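R.Pab1 family restriction endonuclease (Campylobacter coli, PDB 7CFA) acts as a restriction DNA glycosylase, probably excising bases from a specific site in double-stranded DNA, as in the R.PabI family. Local coordinates at residues A[110-115]-A[220-225]; A[139-144]-A[154-159]. The protein carries 2 engineered substitutions. All coordinates share one frame; numbering follows the deposited sequence.

Contact 1. Residues A[110-115]-A[220-225]; sequences LIEDKM and ILSNNH
With CG of Glu112 anti to its carbonyl carbon (chi1 -68°) and the chain extended beyond it, the carboxylate reaches past Leu221 to Ser222. Leu110 has the same first torsion and directs CD1 against the side-chain amide of Asn223, 3.4 Å from Asn223 OD1, which is itself hydrogen-bonded to Arg226; the two side chains cross at about a right angle. Ile111 keeps CG2 anti to its backbone N, where it meets CD1 of Leu221 at 3.7 Å, while its extended CG1 branch places CD1 3.9 Å from CG1 of Ile220. Branched apolar residues suit this buried side, which Val127 of the second subunit also packs against at Ile111.

Two backbone bonds hold the segments together. Ile111 N donates to Ile220 O over 2.8 Å, and Glu112 N donates to Leu221 O over 3.0 Å, each nearly along the C=O axis. The arrangement joins two helix N-termini: Leu110 and Ser222 occupy the N-cap positions of helices 111-114 and 223-237. Leucine has no polar side chain with which to accept a first-turn N-H, and here carbonyls of the loop leading into the other helix receive two of them. Ser222 does have such a group: its OG, lying between the backbone N and the carbonyl carbon, accepts from His225 N at 3.2 Å in a nearly straight capping bond (170°).

Glu112 OE1 lies 3.3 Å from CB of Ser222 and forms a salt bridge with Lys160, while OE2 accepts from Gly168 N, so both oxygens of the carboxylate are engaged. Glu112 OE2 also sits near the plane of the His225 imidazole, at its edge and 4.6 Å from His225 NE2. On the far side of that imidazole, ND1 is hydrogen-bonded to the Tyr55 hydroxyl.

Contact 2. Residues A[139-144]-A[154-159]; sequences YPLLVY and EIIIKE
Glu154, two residues into strand 152-159, stands beside Val143 in a non-hydrogen-bonded pair, the two side chains pointing the same way; its carboxylate makes a salt bridge with Lys24. Ile155 and Leu142 form the hydrogen-bonded pair: Ile155 N donates to Leu142 O at 2.7 Å, and Leu142 N returns a bond of 3.1 Å to Ile155 O. Ile156, back on the face of Val143, touches CB of Leu141 with CD1. Next, Ile157 sets its CB 3.7 Å from CG of Pro140, whose carbonyl O accepts a weak bond from Ile157 N; proline, lacking an N-H, cannot donate one in return.

Lys158 bends at chi2 and brings NZ over the Tyr139 ring, whose pi face suits a cation, 3.9 Å from the centroid. Glu159, also bent at chi2, comes to the ring's edge: Tyr139 OH donates to OE2 at 2.6 Å on its syn lone pair, ring and carboxylate planes 81° apart.

The strands form an antiparallel beta hairpin, and the sheet runs on into strand 166-175 and, across the interface, a strand of the second subunit. Beta-branched Ile155 and Ile157 suit a strand and pack under helix 111-114, Ile155 also under helix 208-219.

Overall arrangement
From the N terminus the chain first builds strands of the large antiparallel sheet, then helices 79-88 and 94-106, before reaching 110-115. From there it runs through strands 118-127, 130-145, 152-159 and 166-175 and on to helix 208-219; 220-225 then returns to close a long loop at contact 1. Contact 2 closes the much shorter hairpin loop and lies wholly within that long one. Their centres are about 12 Å apart and they meet directly: Ile111 packs on Ile155 and Ile157, and Met115 on Leu142 and Ile157. Contact 1 joins short helix 111-114 to the start of helix 223-237, and its apolar side rests on the hairpin of contact 2; both contacts border the second subunit.

Contact 1. Residues A[110-115]-A[220-225]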
ATOM      1  N   LEU A 110      16.698  16.382   4.617  1.00 54.81           N
ATOM      2  CA  LEU A 110      16.143  15.450   3.650  1.00 54.13           C
ATOM      3  C   LEU A 110      14.812  14.902   4.150  1.00 57.78           C
ATOM      4  O   LEU A 110      14.621  14.682   5.350  1.00 50.95           O
ATOM      5  CB  LEU A 110      17.112  14.296   3.376  1.00 44.76           C
ATOM      6  CG  LEU A 110      18.433  14.700   2.729  1.00 69.07           C
ATOM      7  CD1 LEU A 110      19.355  13.498   2.620  1.00 64.46           C
ATOM      8  CD2 LEU A 110      18.190  15.325   1.362  1.00 62.30           C
ATOM      9  N   ILE A 111      13.898  14.675   3.205  1.00 57.24           N
ATOM     10  CA  ILE A 111      12.545  14.249   3.552  1.00 58.20           C
ATOM     11  C   ILE A 111      12.561  12.881   4.229  1.00 57.14           C
ATOM     12  O   ILE A 111      11.896  12.669   5.249  1.00 64.28           O
ATOM     13  CB  ILE A 111      11.655  14.253   2.296  1.00 51.42           C
ATOM     14  CG1 ILE A 111      11.367  15.690   1.864  1.00 54.74           C
ATOM     15  CG2 ILE A 111      10.366  13.471   2.531  1.00 39.33           C
ATOM     16  CD1 ILE A 111      10.519  15.799   0.618  1.00 52.56           C
ATOM     17  N   GLU A 112      13.315  11.930   3.674  1.00 49.23           N
ATOM     18  CA  GLU A 112      13.351  10.590   4.250  1.00 55.82           C
ATOM     19  C   GLU A 112      14.050  10.546   5.603  1.00 57.83           C
ATOM     20  O   GLU A 112      13.939   9.535   6.303  1.00 60.15           O
ATOM     21  CB  GLU A 112      14.018   9.617   3.275  1.00 51.10           C
ATOM     22  CG  GLU A 112      13.184   9.363   2.026  1.00 64.47           C
ATOM     23  CD  GLU A 112      13.842   8.408   1.049  1.00 82.13           C
ATOM     24  OE1 GLU A 112      14.944   7.902   1.352  1.00 82.00           O
ATOM     25  OE2 GLU A 112      13.252   8.164  -0.025  1.00 87.68           O
ATOM     26  N   ASP A 113      14.758  11.608   5.989  1.00 50.35           N
ATOM     27  CA  ASP A 113      15.335  11.696   7.323  1.00 54.31           C
ATOM     28  C   ASP A 113      14.443  12.435   8.310  1.00 55.66           C
ATOM     29  O   ASP A 113      14.527  12.171   9.514  1.00 59.60           O
ATOM     30  CB  ASP A 113      16.707  12.383   7.268  1.00 56.94           C
ATOM     31  CG  ASP A 113      17.738  11.570   6.506  1.00 72.61           C
ATOM     32  OD1 ASP A 113      17.681  10.324   6.573  1.00 81.36           O
ATOM     33  OD2 ASP A 113      18.602  12.177   5.840  1.00 77.45           O
ATOM     34  N   LYS A 114      13.586  13.338   7.831  1.00 52.49           N
ATOM     35  CA  LYS A 114      12.702  14.106   8.699  1.00 50.52           C
ATOM     36  C   LYS A 114      11.310  13.506   8.830  1.00 43.61           C
ATOM     37  O   LYS A 114      10.645  13.735   9.844  1.00 48.92           O
ATOM     38  CB  LYS A 114      12.572  15.546   8.188  1.00 56.97           C
ATOM     39  CG  LYS A 114      13.889  16.297   8.083  1.00 60.45           C
ATOM     40  CD  LYS A 114      14.610  16.351   9.421  1.00 60.90           C
ATOM     41  CE  LYS A 114      15.937  17.086   9.304  1.00 62.79           C
ATOM     42  NZ  LYS A 114      16.667  17.140  10.604  1.00 59.42           N
ATOM     43  N   MET A 115      10.844  12.759   7.834  1.00 39.72           N
ATOM     44  CA  MET A 115       9.515  12.168   7.902  1.00 42.72           C
ATOM     45  C   MET A 115       9.580  10.836   8.636  1.00 45.03           C
ATOM     46  O   MET A 115      10.432   9.991   8.340  1.00 52.99           O
ATOM     47  CB  MET A 115       8.935  11.988   6.500  1.00 37.41           C
ATOM     48  CG  MET A 115       8.666  13.302   5.777  1.00 50.16           C
ATOM     49  SD  MET A 115       7.523  14.389   6.665  1.00 63.37           S
ATOM     50  CE  MET A 115       8.636  15.641   7.292  1.00 46.15           C
ATOM     51  N   ILE A 220      15.464  16.978  -2.613  1.00 42.30           N
ATOM     52  CA  ILE A 220      15.519  16.945  -1.156  1.00 45.98           C
ATOM     53  C   ILE A 220      14.873  15.685  -0.590  1.00 48.42           C
ATOM     54  O   ILE A 220      14.699  15.577   0.627  1.00 55.04           O
ATOM     55  CB  ILE A 220      14.877  18.199  -0.546  1.00 47.98           C
ATOM     56  CG1 ILE A 220      13.354  18.143  -0.695  1.00 48.55           C
ATOM     57  CG2 ILE A 220      15.434  19.451  -1.201  1.00 45.80           C
ATOM     58  CD1 ILE A 220      12.627  19.245   0.041  1.00 49.55           C
ATOM     59  N   LEU A 221      14.512  14.729  -1.446  1.00 43.56           N
ATOM     60  CA  LEU A 221      13.853  13.521  -0.964  1.00 49.36           C
ATOM     61  C   LEU A 221      14.826  12.647  -0.181  1.00 52.49           C
ATOM     62  O   LEU A 221      14.508  12.179   0.920  1.00 53.52           O
ATOM     63  CB  LEU A 221      13.253  12.753  -2.143  1.00 56.38           C
ATOM     64  CG  LEU A 221      12.166  11.730  -1.819  1.00 63.37           C
ATOM     65  CD1 LEU A 221      11.068  12.364  -0.981  1.00 54.02           C
ATOM     66  CD2 LEU A 221      11.591  11.157  -3.101  1.00 65.20           C
ATOM     67  N   SER A 222      16.015  12.425  -0.729  1.00 54.82           N
ATOM     68  CA  SER A 222      17.042  11.623  -0.076  1.00 62.77           C
ATOM     69  C   SER A 222      18.393  12.015  -0.657  1.00 60.98           C
ATOM     70  O   SER A 222      18.480  12.822  -1.588  1.00 63.93           O
ATOM     71  CB  SER A 222      16.778  10.127  -0.254  1.00 54.45           C
ATOM     72  OG  SER A 222      16.937   9.748  -1.609  1.00 55.92           O
ATOM     73  N   ASN A 223      19.455  11.430  -0.101  1.00 60.70           N
ATOM     74  CA  ASN A 223      20.790  11.685  -0.631  1.00 65.97           C
ATOM     75  C   ASN A 223      20.951  11.098  -2.028  1.00 57.95           C
ATOM     76  O   ASN A 223      21.579  11.715  -2.895  1.00 67.01           O
ATOM     77  CB  ASN A 223      21.852  11.126   0.315  1.00 80.22           C
ATOM     78  CG  ASN A 223      22.303  12.141   1.348  1.00 90.66           C
ATOM     79  OD1 ASN A 223      22.382  13.337   1.067  1.00 90.62           O
ATOM     80  ND2 ASN A 223      22.603  11.668   2.553  1.00 97.24           N
ATOM     81  N   ASN A 224      20.394   9.907  -2.265  1.00 59.62           N
ATOM     82  CA  ASN A 224      20.461   9.324  -3.601  1.00 60.49           C
ATOM     83  C   ASN A 224      19.701  10.176  -4.609  1.00 58.79           C
ATOM     84  O   ASN A 224      20.196  10.429  -5.715  1.00 57.96           O
ATOM     85  CB  ASN A 224      19.919   7.894  -3.583  1.00 65.06           C
ATOM     86  CG  ASN A 224      20.819   6.939  -2.820  1.00 67.91           C
ATOM     87  OD1 ASN A 224      22.005   7.205  -2.627  1.00 66.67           O
ATOM     88  ND2 ASN A 224      20.259   5.815  -2.389  1.00 74.15           N
ATOM     89  N   HIS A 225      18.500  10.635  -4.243  1.00 53.49           N
ATOM     90  CA  HIS A 225      17.752  11.532  -5.117  1.00 50.66           C
ATOM     91  C   HIS A 225      18.486  12.853  -5.311  1.00 54.22           C
ATOM     92  O   HIS A 225      18.486  13.410  -6.415  1.00 60.99           O
ATOM     93  CB  HIS A 225      16.353  11.779  -4.552  1.00 45.64           C
ATOM     94  CG  HIS A 225      15.425  10.615  -4.703  1.00 50.76           C
ATOM     95  ND1 HIS A 225      15.107  10.072  -5.928  1.00 53.11           N
ATOM     96  CD2 HIS A 225      14.737   9.899  -3.782  1.00 54.26           C
ATOM     97  CE1 HIS A 225      14.265   9.068  -5.756  1.00 50.77           C
ATOM     98  NE2 HIS A 225      14.024   8.943  -4.464  1.00 49.55           N
TER

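Contact 2. Residues A[139-144]-A[154-159]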
ATOM      1  N   TYR A 139       1.216   7.000   8.880  1.00 42.83           N
ATOM      2  CA  TYR A 139       2.069   7.329   7.754  1.00 42.19           C
ATOM      3  C   TYR A 139       1.893   8.788   7.384  1.00 46.87           C
ATOM      4  O   TYR A 139       0.759   9.230   7.144  1.00 39.62           O
ATOM      5  CB  TYR A 139       1.742   6.446   6.548  1.00 43.80           C
ATOM      6  CG  TYR A 139       1.948   4.972   6.795  1.00 47.77           C
ATOM      7  CD1 TYR A 139       0.955   4.200   7.388  1.00 46.09           C
ATOM      8  CD2 TYR A 139       3.132   4.349   6.430  1.00 45.02           C
ATOM      9  CE1 TYR A 139       1.141   2.849   7.613  1.00 42.21           C
ATOM     10  CE2 TYR A 139       3.327   3.002   6.651  1.00 44.66           C
ATOM     11  CZ  TYR A 139       2.329   2.256   7.243  1.00 39.96           C
ATOM     12  OH  TYR A 139       2.519   0.913   7.465  1.00 49.94           O
ATOM     13  N   PRO A 140       2.969   9.564   7.337  1.00 41.25           N
ATOM     14  CA  PRO A 140       2.847  10.964   6.937  1.00 37.86           C
ATOM     15  C   PRO A 140       2.757  11.103   5.429  1.00 46.64           C
ATOM     16  O   PRO A 140       3.234  10.260   4.665  1.00 44.66           O
ATOM     17  CB  PRO A 140       4.141  11.591   7.470  1.00 32.02           C
ATOM     18  CG  PRO A 140       5.129  10.479   7.386  1.00 33.09           C
ATOM     19  CD  PRO A 140       4.357   9.205   7.678  1.00 35.58           C
ATOM     20  N   LEU A 141       2.122  12.189   5.004  1.00 48.56           N
ATOM     21  CA  LEU A 141       2.140  12.576   3.605  1.00 51.95           C
ATOM     22  C   LEU A 141       2.360  14.076   3.528  1.00 45.58           C
ATOM     23  O   LEU A 141       1.813  14.836   4.334  1.00 54.93           O
ATOM     24  CB  LEU A 141       0.849  12.168   2.879  1.00 53.54           C
ATOM     25  CG  LEU A 141      -0.498  12.727   3.334  1.00 61.69           C
ATOM     26  CD1 LEU A 141      -0.872  13.962   2.532  1.00 66.67           C
ATOM     27  CD2 LEU A 141      -1.576  11.663   3.211  1.00 67.54           C
ATOM     28  N   LEU A 142       3.183  14.491   2.574  1.00 40.97           N
ATOM     29  CA  LEU A 142       3.478  15.895   2.342  1.00 38.12           C
ATOM     30  C   LEU A 142       2.808  16.332   1.050  1.00 42.33           C
ATOM     31  O   LEU A 142       2.891  15.631   0.036  1.00 46.25           O
ATOM     32  CB  LEU A 142       4.987  16.135   2.268  1.00 39.37           C
ATOM     33  CG  LEU A 142       5.784  15.867   3.546  1.00 47.26           C
ATOM     34  CD1 LEU A 142       7.265  16.123   3.312  1.00 47.58           C
ATOM     35  CD2 LEU A 142       5.265  16.724   4.692  1.00 41.22           C
ATOM     36  N   VAL A 143       2.140  17.479   1.092  1.00 42.45           N
ATOM     37  CA  VAL A 143       1.495  18.066  -0.075  1.00 38.21           C
ATOM     38  C   VAL A 143       2.157  19.404  -0.359  1.00 49.62           C
ATOM     39  O   VAL A 143       2.277  20.246   0.539  1.00 46.12           O
ATOM     40  CB  VAL A 143      -0.019  18.239   0.135  1.00 40.23           C
ATOM     41  CG1 VAL A 143      -0.622  19.055  -1.001  1.00 37.63           C
ATOM     42  CG2 VAL A 143      -0.698  16.880   0.233  1.00 37.90           C
ATOM     43  N   TYR A 144       2.598  19.593  -1.598  1.00 45.06           N
ATOM     44  CA  TYR A 144       3.141  20.868  -2.046  1.00 43.57           C
ATOM     45  C   TYR A 144       2.167  21.490  -3.035  1.00 43.30           C
ATOM     46  O   TYR A 144       1.836  20.878  -4.056  1.00 50.34           O
ATOM     47  CB  TYR A 144       4.521  20.703  -2.682  1.00 47.07           C
ATOM     48  CG  TYR A 144       5.117  22.018  -3.128  1.00 51.34           C
ATOM     49  CD1 TYR A 144       5.717  22.875  -2.214  1.00 54.02           C
ATOM     50  CD2 TYR A 144       5.067  22.410  -4.459  1.00 58.89           C
ATOM     51  CE1 TYR A 144       6.258  24.082  -2.615  1.00 52.28           C
ATOM     52  CE2 TYR A 144       5.606  23.614  -4.868  1.00 58.42           C
ATOM     53  CZ  TYR A 144       6.200  24.446  -3.943  1.00 60.05           C
ATOM     54  OH  TYR A 144       6.737  25.646  -4.347  1.00 66.12           O
ATOM     55  N   GLU A 154       2.064  15.296  -4.149  1.00 47.43           N
ATOM     56  CA  GLU A 154       1.961  14.677  -2.838  1.00 46.41           C
ATOM     57  C   GLU A 154       3.001  13.574  -2.707  1.00 46.38           C
ATOM     58  O   GLU A 154       3.204  12.781  -3.631  1.00 45.18           O
ATOM     59  CB  GLU A 154       0.556  14.123  -2.587  1.00 46.87           C
ATOM     60  CG  GLU A 154      -0.015  13.282  -3.712  1.00 68.16           C
ATOM     61  CD  GLU A 154      -1.457  12.887  -3.454  1.00 82.95           C
ATOM     62  OE1 GLU A 154      -2.000  13.282  -2.401  1.00 77.77           O
ATOM     63  OE2 GLU A 154      -2.048  12.184  -4.302  1.00 86.12           O
ATOM     64  N   ILE A 155       3.662  13.541  -1.555  1.00 41.52           N
ATOM     65  CA  ILE A 155       4.708  12.569  -1.266  1.00 48.88           C
ATOM     66  C   ILE A 155       4.182  11.612  -0.209  1.00 46.47           C
ATOM     67  O   ILE A 155       3.895  12.020   0.924  1.00 46.36           O
ATOM     68  CB  ILE A 155       6.002  13.253  -0.804  1.00 44.74           C
ATOM     69  CG1 ILE A 155       6.505  14.207  -1.891  1.00 44.09           C
ATOM     70  CG2 ILE A 155       7.061  12.214  -0.463  1.00 39.44           C
ATOM     71  CD1 ILE A 155       7.701  15.027  -1.483  1.00 45.56           C
ATOM     72  N   ILE A 156       4.046  10.343  -0.579  1.00 49.38           N
ATOM     73  CA  ILE A 156       3.608   9.302   0.342  1.00 47.71           C
ATOM     74  C   ILE A 156       4.840   8.652   0.957  1.00 46.47           C
ATOM     75  O   ILE A 156       5.766   8.253   0.242  1.00 44.51           O
ATOM     76  CB  ILE A 156       2.734   8.262  -0.378  1.00 54.37           C
ATOM     77  CG1 ILE A 156       1.541   8.942  -1.054  1.00 59.63           C
ATOM     78  CG2 ILE A 156       2.263   7.196   0.597  1.00 70.74           C
ATOM     79  CD1 ILE A 156       0.656   9.711  -0.100  1.00 70.79           C
ATOM     80  N   ILE A 157       4.854   8.548   2.282  1.00 48.82           N
ATOM     81  CA  ILE A 157       5.979   7.987   3.021  1.00 49.70           C
ATOM     82  C   ILE A 157       5.620   6.567   3.444  1.00 54.32           C
ATOM     83  O   ILE A 157       4.643   6.356   4.172  1.00 52.29           O
ATOM     84  CB  ILE A 157       6.335   8.852   4.239  1.00 53.10           C
ATOM     85  CG1 ILE A 157       6.629  10.292   3.810  1.00 62.62           C
ATOM     86  CG2 ILE A 157       7.523   8.263   4.981  1.00 49.29           C
ATOM     87  CD1 ILE A 157       7.797  10.421   2.857  1.00 64.69           C
ATOM     88  N   LYS A 158       6.410   5.595   2.993  1.00 54.85           N
ATOM     89  CA  LYS A 158       6.228   4.194   3.349  1.00 54.17           C
ATOM     90  C   LYS A 158       7.551   3.623   3.845  1.00 53.83           C
ATOM     91  O   LYS A 158       8.604   4.259   3.749  1.00 54.68           O
ATOM     92  CB  LYS A 158       5.705   3.374   2.162  1.00 57.53           C
ATOM     93  CG  LYS A 158       4.288   3.726   1.728  1.00 71.41           C
ATOM     94  CD  LYS A 158       3.263   3.356   2.792  1.00 73.93           C
ATOM     95  CE  LYS A 158       1.853   3.692   2.333  1.00 71.00           C
ATOM     96  NZ  LYS A 158       0.820   3.311   3.337  1.00 76.18           N
ATOM     97  N   GLU A 159       7.489   2.406   4.382  1.00 55.90           N
ATOM     98  CA  GLU A 159       8.692   1.751   4.881  1.00 59.74           C
ATOM     99  C   GLU A 159       9.583   1.316   3.726  1.00 63.67           C
ATOM    100  O   GLU A 159       9.100   0.923   2.661  1.00 72.97           O
ATOM    101  CB  GLU A 159       8.333   0.530   5.733  1.00 61.97           C
ATOM    102  CG  GLU A 159       7.382   0.801   6.887  1.00 65.43           C
ATOM    103  CD  GLU A 159       5.927   0.628   6.495  1.00 71.26           C
ATOM    104  OE1 GLU A 159       5.639   0.603   5.280  1.00 73.92           O
ATOM    105  OE2 GLU A 159       5.076   0.511   7.402  1.00 70.97           O
TER